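PDB 2GFI: phytase from Debaryomyces castellii, which removes phosphate from phytate (myo-inositol hexakisphosphate) as a 3-phytase of the histidine acid phosphatase family. Local coordinates for residues V12-G15 / A16-D19; N416-V419 / A420-A424. One frame throughout, in Å; residues are numbered along the deposited sequence.

How the interactions relate
The two contacts lie towards opposite ends of the chain and share no helix, strand or sheet. Interaction 1 comes first, in the long loop region that precedes strand 59-69, where the mixed sheet of the histidine phosphatase fold begins. Interaction 2 follows late in the sequence, within helix 412-423, just after the short sheet strand 410-411. Their centres are 46 Å apart and their nearest atoms about 33 Å, so neither touches the other. Both lie well out from the centre of the chain and away from the predicted catalytic residues. Residues 12-19 meet other subunits of the tetramer, whereas residues 416-424 meet only their own chain and a glycan.

Interaction 1 of 2, residues V12-G15 / A16-D19; sequences VGQG and AYQD
Gln18 folds its side chain back over Gly15, and the amide nitrogen NE2 finds the Gly15 carbonyl oxygen O at 2.8 Å. The bond is nearly straight, with 168° at the hydrogen; NE2 approaches in the carbonyl plane on a lone pair, and the acceptor lies almost in the plane of the Gln18 amide. The first torsion explains this return: at chi1 70°, CG sits between the backbone N and the carbonyl carbon, which brings Gln18 CG to 3.3 Å from Gly15 O. Gln18 NE2 also lies 3.5 Å from Gly15 CA.

The backbone beneath makes a short 3-10 turn, whose signature is a bond from each N-H to the carbonyl three residues earlier. Tyr17 N reaches Gln14 O at 2.9 Å, the donor standing 41° out of the carbonyl plane, while Ala16 N to Gly13 O is weak at 3.4 Å. Gln18 NE2 thus binds the oxygen that Gln18 N would meet if the i to i+3 pattern ran one step further.

Gln14 O also lies at the edge of the Tyr17 ring, near its plane, with Tyr17 CD2 3.4 Å from it. The methyl of Ala16 sits above one face of that ring, displaced toward its rim; the same Ala16 CB meets Val12 CG2 at 4.1 Å, a light apolar contact across the turn.

Within the chain, Tyr17 and Ala16 both rest on Val28. Three other subunits adjoin the turn: Gln18 O is hydrogen-bonded by Lys139 of the second subunit, Ala16 O by Gln45 of the third, and Tyr17 packs on Pro23 of the fourth.

Interaction 2 of 2, residues N416-V419 / A420-A424; sequences NDYV and AERVA
One face of the Tyr418 ring carries the aliphatic part of Arg422, one helical turn further on: Arg422 CG stands 3.9 Å from the ring centroid and 22° off the normal, a CH-pi contact displaced toward the rim. Arg422 CD continues along the ring to 3.7 Å from Tyr418 CZ. The two side chains run side by side in the same direction, with ring and guanidinium planes only 14° apart. This follows from Tyr418 holding CG anti to its backbone N (chi1 180°), while Arg422 bends at chi2 and chi3.

The backbone is regular alpha-helix, with i to i+4 bonds from Ala420 N to Asn416 O, Glu421 N to Asp417 O, Arg422 N to Tyr418 O (2.9 Å) and Val423 N to Val419 O (2.8 Å). On another side of the helix, Val419 CG1 meets Val423 CG1 at 4.0 Å. Ala424 is the first residue to leave the helical conformation.

The polar ends of the two side chains leave the helix together: Tyr418 OH bonds to Ile343 O and Arg422 NE to Ala342 O, carbonyls at the C-terminal end of helix 333-343, where the arginine's charge probably suits the helix dipole. Were Tyr418 an alanine, Arg422 CG and CD would probably lose the face they lie against, and Ile343 O the hydroxyl it meets. The side chain of Val423 is about 4 Å from a bound N-acetylglucosamine. The valines and Asn416 line the side toward helix 302-318, Val419 packing on Leu314 and Val423 on glycosylated Asn311; helix 412-423 thus joins helices 302-318 and 333-343.

Interaction 1 of 2, residues V12-G15 / A16-D19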
loop_
_atom_site.group_PDB
_atom_site.type_symbol
_atom_site.label_atom_id
_atom_site.label_comp_id
_atom_site.label_asym_id
_atom_site.label_seq_id
_atom_site.Cartn_x
_atom_site.Cartn_y
_atom_site.Cartn_z
ATOM N N VAL A 12 3.404 -13.192 -2.446
ATOM C CA VAL A 12 2.915 -13.333 -1.078
ATOM C C VAL A 12 1.516 -12.746 -1.069
ATOM O O VAL A 12 1.233 -11.790 -1.826
ATOM C CB VAL A 12 3.810 -12.568 -0.079
ATOM C CG1 VAL A 12 3.632 -11.002 -0.246
ATOM C CG2 VAL A 12 3.581 -13.050 1.383
ATOM N N GLY A 13 0.634 -13.281 -0.235
ATOM C CA GLY A 13 -0.674 -12.667 -0.082
ATOM C C GLY A 13 -0.793 -11.886 1.214
ATOM O O GLY A 13 0.212 -11.460 1.810
ATOM N N GLN A 14 -2.037 -11.734 1.679
ATOM C CA GLN A 14 -2.347 -10.844 2.768
ATOM C C GLN A 14 -1.914 -11.382 4.123
ATOM O O GLN A 14 -1.852 -10.622 5.101
ATOM C CB GLN A 14 -3.834 -10.520 2.756
ATOM C CG GLN A 14 -4.311 -9.967 1.435
ATOM C CD GLN A 14 -3.455 -8.818 0.982
ATOM O OE1 GLN A 14 -2.837 -8.877 -0.110
ATOM N NE2 GLN A 14 -3.386 -7.770 1.802
ATOM N N GLY A 15 -1.597 -12.673 4.179
ATOM C CA GLY A 15 -1.107 -13.308 5.393
ATOM C C GLY A 15 0.111 -12.636 5.995
ATOM O O GLY A 15 0.442 -12.852 7.180
ATOM N N ALA A 16 0.801 -11.839 5.182
ATOM C CA ALA A 16 1.964 -11.115 5.635
ATOM C C ALA A 16 1.602 -10.063 6.707
ATOM O O ALA A 16 2.470 -9.654 7.496
ATOM C CB ALA A 16 2.655 -10.422 4.417
ATOM N N TYR A 17 0.329 -9.664 6.742
ATOM C CA TYR A 17 -0.124 -8.528 7.541
ATOM C C TYR A 17 -0.911 -8.918 8.756
ATOM O O TYR A 17 -1.307 -8.040 9.538
ATOM C CB TYR A 17 -1.037 -7.636 6.706
ATOM C CG TYR A 17 -0.350 -7.100 5.504
ATOM C CD1 TYR A 17 0.592 -6.062 5.618
ATOM C CD2 TYR A 17 -0.603 -7.633 4.235
ATOM C CE1 TYR A 17 1.235 -5.574 4.520
ATOM C CE2 TYR A 17 0.061 -7.128 3.112
ATOM C CZ TYR A 17 0.959 -6.093 3.271
ATOM O OH TYR A 17 1.609 -5.569 2.163
ATOM N N GLN A 18 -1.185 -10.223 8.867
ATOM C CA GLN A 18 -2.280 -10.707 9.702
ATOM C C GLN A 18 -2.068 -10.506 11.206
ATOM O O GLN A 18 -3.024 -10.583 11.968
ATOM C CB GLN A 18 -2.518 -12.186 9.436
ATOM C CG GLN A 18 -1.361 -13.042 9.983
ATOM C CD GLN A 18 -1.525 -14.485 9.623
ATOM O OE1 GLN A 18 -2.235 -15.222 10.305
ATOM N NE2 GLN A 18 -0.881 -14.901 8.538
ATOM N N ASP A 19 -0.831 -10.317 11.659
ATOM C CA ASP A 19 -0.643 -10.052 13.097
ATOM C C ASP A 19 0.052 -8.714 13.401
ATOM O O ASP A 19 0.713 -8.569 14.417
ATOM C CB ASP A 19 0.063 -11.230 13.792
ATOM C CG ASP A 19 1.421 -11.512 13.252
ATOM O OD1 ASP A 19 2.049 -10.605 12.627
ATOM O OD2 ASP A 19 1.966 -12.632 13.432
#

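Interaction 2 of 2, residues N416-V419 / A420-A424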
loop_
_atom_site.group_PDB
_atom_site.type_symbol
_atom_site.label_atom_id
_atom_site.label_comp_id
_atom_site.label_asym_id
_atom_site.label_seq_id
_atom_site.Cartn_x
_atom_site.Cartn_y
_atom_site.Cartn_z
ATOM N N ASN A 416 38.879 10.169 -5.699
ATOM C CA ASN A 416 40.046 10.012 -6.571
ATOM C C ASN A 416 40.948 8.850 -6.184
ATOM O O ASN A 416 41.371 8.091 -7.047
ATOM C CB ASN A 416 40.812 11.330 -6.687
ATOM C CG ASN A 416 40.296 12.186 -7.819
ATOM O OD1 ASN A 416 40.645 11.976 -8.980
ATOM N ND2 ASN A 416 39.433 13.131 -7.498
ATOM N N ASP A 417 41.202 8.701 -4.889
ATOM C CA ASP A 417 42.025 7.624 -4.361
ATOM C C ASP A 417 41.357 6.251 -4.566
ATOM O O ASP A 417 42.021 5.268 -4.929
ATOM C CB ASP A 417 42.282 7.826 -2.856
ATOM C CG ASP A 417 43.139 9.048 -2.544
ATOM O OD1 ASP A 417 43.790 9.607 -3.457
ATOM O OD2 ASP A 417 43.219 9.521 -1.386
ATOM N N TYR A 418 40.045 6.214 -4.303
ATOM C CA TYR A 418 39.208 5.043 -4.524
ATOM C C TYR A 418 39.257 4.615 -5.996
ATOM O O TYR A 418 39.578 3.455 -6.314
ATOM C CB TYR A 418 37.751 5.308 -4.066
ATOM C CG TYR A 418 36.862 4.101 -4.289
ATOM C CD1 TYR A 418 36.944 3.008 -3.440
ATOM C CD2 TYR A 418 35.993 4.032 -5.387
ATOM C CE1 TYR A 418 36.179 1.887 -3.645
ATOM C CE2 TYR A 418 35.208 2.925 -5.593
ATOM C CZ TYR A 418 35.311 1.851 -4.698
ATOM O OH TYR A 418 34.580 0.719 -4.852
ATOM N N VAL A 419 38.968 5.546 -6.900
ATOM C CA VAL A 419 39.042 5.211 -8.321
ATOM C C VAL A 419 40.447 4.699 -8.700
ATOM O O VAL A 419 40.573 3.622 -9.309
ATOM C CB VAL A 419 38.589 6.363 -9.226
ATOM C CG1 VAL A 419 38.778 5.980 -10.690
ATOM C CG2 VAL A 419 37.140 6.649 -8.965
ATOM N N ALA A 420 41.491 5.442 -8.296
ATOM C CA ALA A 420 42.868 5.014 -8.563
ATOM C C ALA A 420 43.129 3.580 -8.084
ATOM O O ALA A 420 43.722 2.795 -8.807
ATOM C CB ALA A 420 43.887 6.000 -7.956
ATOM N N GLU A 421 42.655 3.244 -6.881
ATOM C CA GLU A 421 42.747 1.884 -6.326
ATOM C C GLU A 421 42.018 0.852 -7.185
ATOM O O GLU A 421 42.526 -0.273 -7.387
ATOM C CB GLU A 421 42.143 1.833 -4.916
ATOM C CG GLU A 421 43.050 2.310 -3.787
ATOM C CD GLU A 421 42.421 2.123 -2.396
ATOM O OE1 GLU A 421 41.180 2.400 -2.230
ATOM O OE2 GLU A 421 43.174 1.687 -1.463
ATOM N N ARG A 422 40.832 1.241 -7.677
ATOM C CA ARG A 422 40.000 0.376 -8.499
ATOM C C ARG A 422 40.649 0.121 -9.840
ATOM O O ARG A 422 40.638 -0.991 -10.335
ATOM C CB ARG A 422 38.596 0.974 -8.702
ATOM C CG ARG A 422 37.700 1.034 -7.451
ATOM C CD ARG A 422 37.543 -0.281 -6.751
ATOM N NE ARG A 422 36.852 -1.228 -7.592
ATOM C CZ ARG A 422 36.705 -2.519 -7.300
ATOM N NH1 ARG A 422 37.222 -3.004 -6.185
ATOM N NH2 ARG A 422 36.055 -3.331 -8.134
ATOM N N VAL A 423 41.224 1.159 -10.434
ATOM C CA VAL A 423 41.758 1.039 -11.800
ATOM C C VAL A 423 43.239 0.697 -11.833
ATOM O O VAL A 423 43.797 0.472 -12.907
ATOM C CB VAL A 423 41.470 2.300 -12.636
ATOM C CG1 VAL A 423 39.968 2.645 -12.585
ATOM C CG2 VAL A 423 42.367 3.492 -12.195
ATOM N N ALA A 424 43.875 0.653 -10.658
ATOM C CA ALA A 424 45.317 0.375 -10.571
ATOM C C ALA A 424 45.682 -0.842 -11.398
ATOM O O ALA A 424 45.013 -1.883 -11.329
ATOM C CB ALA A 424 45.753 0.159 -9.123
#